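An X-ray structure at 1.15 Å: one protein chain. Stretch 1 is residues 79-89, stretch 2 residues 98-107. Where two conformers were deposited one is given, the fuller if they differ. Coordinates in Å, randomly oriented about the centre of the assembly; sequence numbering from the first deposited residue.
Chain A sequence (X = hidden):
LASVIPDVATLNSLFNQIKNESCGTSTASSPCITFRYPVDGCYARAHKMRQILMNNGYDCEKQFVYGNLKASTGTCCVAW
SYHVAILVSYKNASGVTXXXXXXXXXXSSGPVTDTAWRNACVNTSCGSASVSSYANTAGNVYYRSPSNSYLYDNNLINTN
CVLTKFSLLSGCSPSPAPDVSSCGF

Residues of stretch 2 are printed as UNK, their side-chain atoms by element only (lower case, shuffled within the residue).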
# COMPACT_ATOMS: atom_id res chain seq x y z
N ALA A 79 -8.52 11.55 -5.82
CA ALA A 79 -8.81 10.86 -7.07
C ALA A 79 -7.51 10.27 -7.57
O ALA A 79 -6.45 10.90 -7.54
CB ALA A 79 -9.39 11.81 -8.07
N TRP A 80 -7.63 9.05 -8.08
CA TRP A 80 -6.51 8.28 -8.58
C TRP A 80 -6.83 7.61 -9.90
O TRP A 80 -7.97 7.27 -10.14
CB TRP A 80 -6.22 7.20 -7.57
CG TRP A 80 -5.72 7.53 -6.23
CD1 TRP A 80 -4.88 8.53 -5.81
CD2 TRP A 80 -6.08 6.74 -5.07
NE1 TRP A 80 -4.69 8.39 -4.46
CE2 TRP A 80 -5.39 7.30 -3.99
CE3 TRP A 80 -6.86 5.60 -4.85
CZ2 TRP A 80 -5.50 6.76 -2.73
CZ3 TRP A 80 -6.94 5.07 -3.58
CH2 TRP A 80 -6.24 5.65 -2.56
N SER A 81 -5.79 7.34 -10.70
CA SER A 81 -5.92 6.48 -11.86
C SER A 81 -5.56 5.05 -11.51
O SER A 81 -5.97 4.12 -12.26
CB SER A 81 -5.06 6.97 -13.00
OG SER A 81 -3.71 7.05 -12.65
N TYR A 82 -4.80 4.81 -10.45
CA TYR A 82 -4.49 3.48 -10.00
C TYR A 82 -4.19 3.57 -8.49
O TYR A 82 -3.89 4.63 -7.98
CB TYR A 82 -3.33 2.79 -10.73
CG TYR A 82 -1.98 3.19 -10.25
CD1 TYR A 82 -1.37 4.37 -10.66
CD2 TYR A 82 -1.26 2.40 -9.34
CE1 TYR A 82 -0.11 4.70 -10.17
CE2 TYR A 82 -0.05 2.72 -8.88
CZ TYR A 82 0.54 3.88 -9.27
OH TYR A 82 1.79 4.16 -8.80
N HIS A 83 -4.23 2.40 -7.85
CA HIS A 83 -3.77 2.28 -6.49
C HIS A 83 -3.12 0.90 -6.34
O HIS A 83 -3.36 -0.01 -7.14
CB HIS A 83 -4.95 2.49 -5.51
CG HIS A 83 -4.51 2.55 -4.05
ND1 HIS A 83 -3.39 3.22 -3.67
CD2 HIS A 83 -5.07 2.00 -2.97
CE1 HIS A 83 -3.28 3.09 -2.36
NE2 HIS A 83 -4.31 2.35 -1.88
N VAL A 84 -2.30 0.74 -5.32
CA VAL A 84 -1.60 -0.49 -5.06
C VAL A 84 -1.47 -0.65 -3.54
O VAL A 84 -1.30 0.33 -2.82
CB VAL A 84 -0.21 -0.52 -5.77
CG1 VAL A 84 0.68 0.63 -5.37
CG2 VAL A 84 0.48 -1.85 -5.55
N ALA A 85 -1.49 -1.90 -3.10
CA ALA A 85 -1.18 -2.27 -1.75
C ALA A 85 -0.63 -3.70 -1.76
O ALA A 85 -0.54 -4.34 -2.78
CB ALA A 85 -2.39 -2.11 -0.83
N ILE A 86 -0.22 -4.17 -0.56
CA ILE A 86 0.30 -5.53 -0.46
C ILE A 86 -0.83 -6.50 -0.19
O ILE A 86 -1.76 -6.21 0.56
CB ILE A 86 1.43 -5.64 0.60
CG1 ILE A 86 1.00 -5.31 2.03
CG2 ILE A 86 2.64 -4.85 0.14
CD1 ILE A 86 1.98 -5.77 3.07
N LEU A 87 -0.74 -7.66 -0.84
CA LEU A 87 -1.70 -8.74 -0.77
C LEU A 87 -0.97 -9.93 -0.13
O LEU A 87 -0.10 -10.53 -0.76
CB LEU A 87 -2.23 -9.08 -2.16
CG LEU A 87 -3.27 -10.18 -2.21
CD1 LEU A 87 -4.57 -9.75 -1.56
CD2 LEU A 87 -3.48 -10.64 -3.63
N VAL A 88 -1.27 -10.19 1.14
CA VAL A 88 -0.56 -11.13 1.97
C VAL A 88 -1.32 -12.45 2.05
O VAL A 88 -2.52 -12.49 2.22
CB VAL A 88 -0.39 -10.52 3.38
CG1 VAL A 88 0.48 -11.40 4.29
CG2 VAL A 88 0.21 -9.14 3.26
N SER A 89 -0.60 -13.56 1.88
CA SER A 89 -1.15 -14.87 2.05
C SER A 89 -0.78 -15.42 3.40
O SER A 89 0.36 -15.25 3.83
CB SER A 89 -0.57 -15.81 1.01
OG SER A 89 -1.02 -15.49 -0.32
N UNK A 98 -5.49 -18.17 2.96
CA UNK A 98 -6.31 -16.99 2.77
C UNK A 98 -5.42 -15.83 2.34
O UNK A 98 -4.21 -15.84 2.59
c UNK A 98 -8.96 -17.40 5.67
o UNK A 98 -9.82 -18.24 5.97
c UNK A 98 -7.09 -16.63 4.04
o UNK A 98 -8.81 -16.34 6.32
c UNK A 98 -8.06 -17.72 4.50
N UNK A 99 -6.03 -14.80 1.76
CA UNK A 99 -5.28 -13.59 1.41
C UNK A 99 -6.00 -12.39 1.97
O UNK A 99 -7.24 -12.32 1.99
n UNK A 99 -3.13 -14.94 -4.38
c UNK A 99 -4.04 -14.17 -2.23
c UNK A 99 -3.44 -15.34 -2.99
c UNK A 99 -4.42 -14.54 -0.81
c UNK A 99 -5.11 -13.39 -0.09
N UNK A 100 -5.23 -11.39 2.36
CA UNK A 100 -5.76 -10.08 2.77
C UNK A 100 -4.88 -8.98 2.24
O UNK A 100 -3.66 -9.13 2.18
n UNK A 100 -9.18 -13.03 3.93
c UNK A 100 -5.83 -9.95 4.28
c UNK A 100 -6.78 -10.86 5.01
c UNK A 100 -9.54 -12.54 5.13
n UNK A 100 -9.12 -11.38 5.60
n UNK A 100 -10.35 -13.23 5.93
c UNK A 100 -8.21 -10.50 4.80
N UNK A 101 -5.49 -7.84 1.94
CA UNK A 101 -4.76 -6.62 1.73
C UNK A 101 -4.39 -5.98 3.05
O UNK A 101 -5.18 -5.97 3.99
c UNK A 101 -4.75 -5.99 -1.49
c UNK A 101 -5.92 -6.12 -0.49
c UNK A 101 -5.63 -5.62 0.92
c UNK A 101 -5.04 -4.22 0.93
N UNK A 102 -3.15 -5.44 3.11
CA UNK A 102 -2.77 -4.51 4.17
C UNK A 102 -2.60 -3.17 3.52
O UNK A 102 -1.77 -2.99 2.61
c UNK A 102 -1.54 -4.97 4.95
c UNK A 102 -1.86 -6.29 5.70
c UNK A 102 -1.08 -3.88 5.86
c UNK A 102 -0.70 -6.89 6.47
N UNK A 103 -3.40 -2.19 3.95
CA UNK A 103 -3.29 -0.85 3.42
C UNK A 103 -3.83 0.15 4.46
O UNK A 103 -4.98 0.58 4.40
c UNK A 103 -4.08 -0.65 2.13
o UNK A 103 -4.54 0.99 0.52
o UNK A 103 -3.17 1.56 2.16
c UNK A 103 -3.93 0.73 1.56
N UNK A 104 -2.98 0.56 5.39
CA UNK A 104 -3.40 1.56 6.39
C UNK A 104 -3.74 2.91 5.87
O UNK A 104 -4.25 3.73 6.64
c UNK A 104 -1.55 0.25 7.23
c UNK A 104 -2.18 1.59 7.33
c UNK A 104 -1.67 -0.03 5.74
N UNK A 105 -3.49 3.23 4.61
CA UNK A 105 -3.99 4.49 4.05
C UNK A 105 -5.52 4.49 3.88
O UNK A 105 -6.09 5.54 3.83
o UNK A 105 -3.64 4.13 1.61
c UNK A 105 -3.29 4.90 2.77
N UNK A 106 -6.11 3.31 3.80
CA UNK A 106 -7.56 3.13 3.64
C UNK A 106 -8.19 2.39 4.81
O UNK A 106 -9.38 2.59 5.04
c UNK A 106 -8.22 4.61 1.04
c UNK A 106 -7.51 3.28 1.08
c UNK A 106 -7.89 2.47 2.31
c UNK A 106 -7.81 2.46 -0.18
N UNK A 107 -7.49 1.48 5.44
CA UNK A 107 -7.99 0.62 6.48
C UNK A 107 -6.97 0.58 7.60
O UNK A 107 -6.04 -0.24 7.64
c UNK A 107 -11.32 -0.80 2.97
c UNK A 107 -9.36 -0.76 4.88
c UNK A 107 -10.01 -0.68 2.58
c UNK A 107 -10.68 -0.82 5.25
c UNK A 107 -9.03 -0.70 3.54
c UNK A 107 -8.28 -0.78 5.92
c UNK A 107 -11.69 -0.85 4.32

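Position 98 carries three carbons, the third bearing two oxygens. Its CB points away from stretch 1, and the backbone does the touching: its O lies 3.3 Å from Ser89 CA, a CA-H...O contact. A carboxylate after two methylenes makes it Glu98.

Position 99 has four carbons in a row ending in nitrogen, fully extended beyond the first torsion. The row runs beside Ser89 and Leu87, whose CD2 comes within 3.8 Å of one of its carbons, and the nitrogen is satisfied elsewhere in the structure. This is Lys99, with CD the carbon nearest Leu87.

At position 100, three carbons lead to a nitrogen and then a carbon holding two more nitrogens. The backbone pairs both ways with Val88: Val88 N gives to the O of 100 at 2.8 Å, and the N of 100 gives to Val88 O at 2.9 Å. The guanidinium identifies Arg100; its NH1 folds back to Lys99 O at 2.8 Å.

Position 101 shows four carbons, forked at the first, with one arm two carbons long. It sits opposite Leu87 and packs on that residue and on the Ala85 methyl, as Ile101: CD1 is 3.8 Å from Leu87 CD1, and CG2 is 3.8 Å from Ala85 CB.

Position 102 repeats the same four-carbon fork on the other face, against Ile86 and Val88. Its N donates to Ile86 O at 3.0 Å. It is Ile102, whose CD1 reaches to 4.0 Å from Val88 CG2.

Position 103 has two carbons, the second carrying two oxygens, one of them 2.8 Å from His83 NE2. The short carboxylate is Asp103; NE2 donates to OD2 near the imidazole plane.

Position 104 closes three carbons onto its own nitrogen and touches nothing on stretch 1: Pro104.

Position 105 is one carbon and one oxygen, Ser105. Its N and OG both donate to Asp103 OD1, at 3.0 and 2.7 Å, bracing the carboxylate.

Position 106 has four carbons forked at the second. As Leu106, it places CD2 4.2 Å from Trp80 CH2 and CD1 3.9 Å from His83 NE2.

Position 107, one carbon and a six-carbon ring, is Phe107, out of reach of stretch 1; its N bonds Asp103 O at 2.9 Å.

The contact combines an antiparallel ladder with a polar clasp. Alternation sends Ile102 to the face of Ile86 and Val88, and Ile101 to that of Leu87. Beyond the ladder, the chain turns, and Asp103, held by Ser105, meets His83 beside Leu106.

Stretch 2, residues 98-107: EKRIIDPSLF
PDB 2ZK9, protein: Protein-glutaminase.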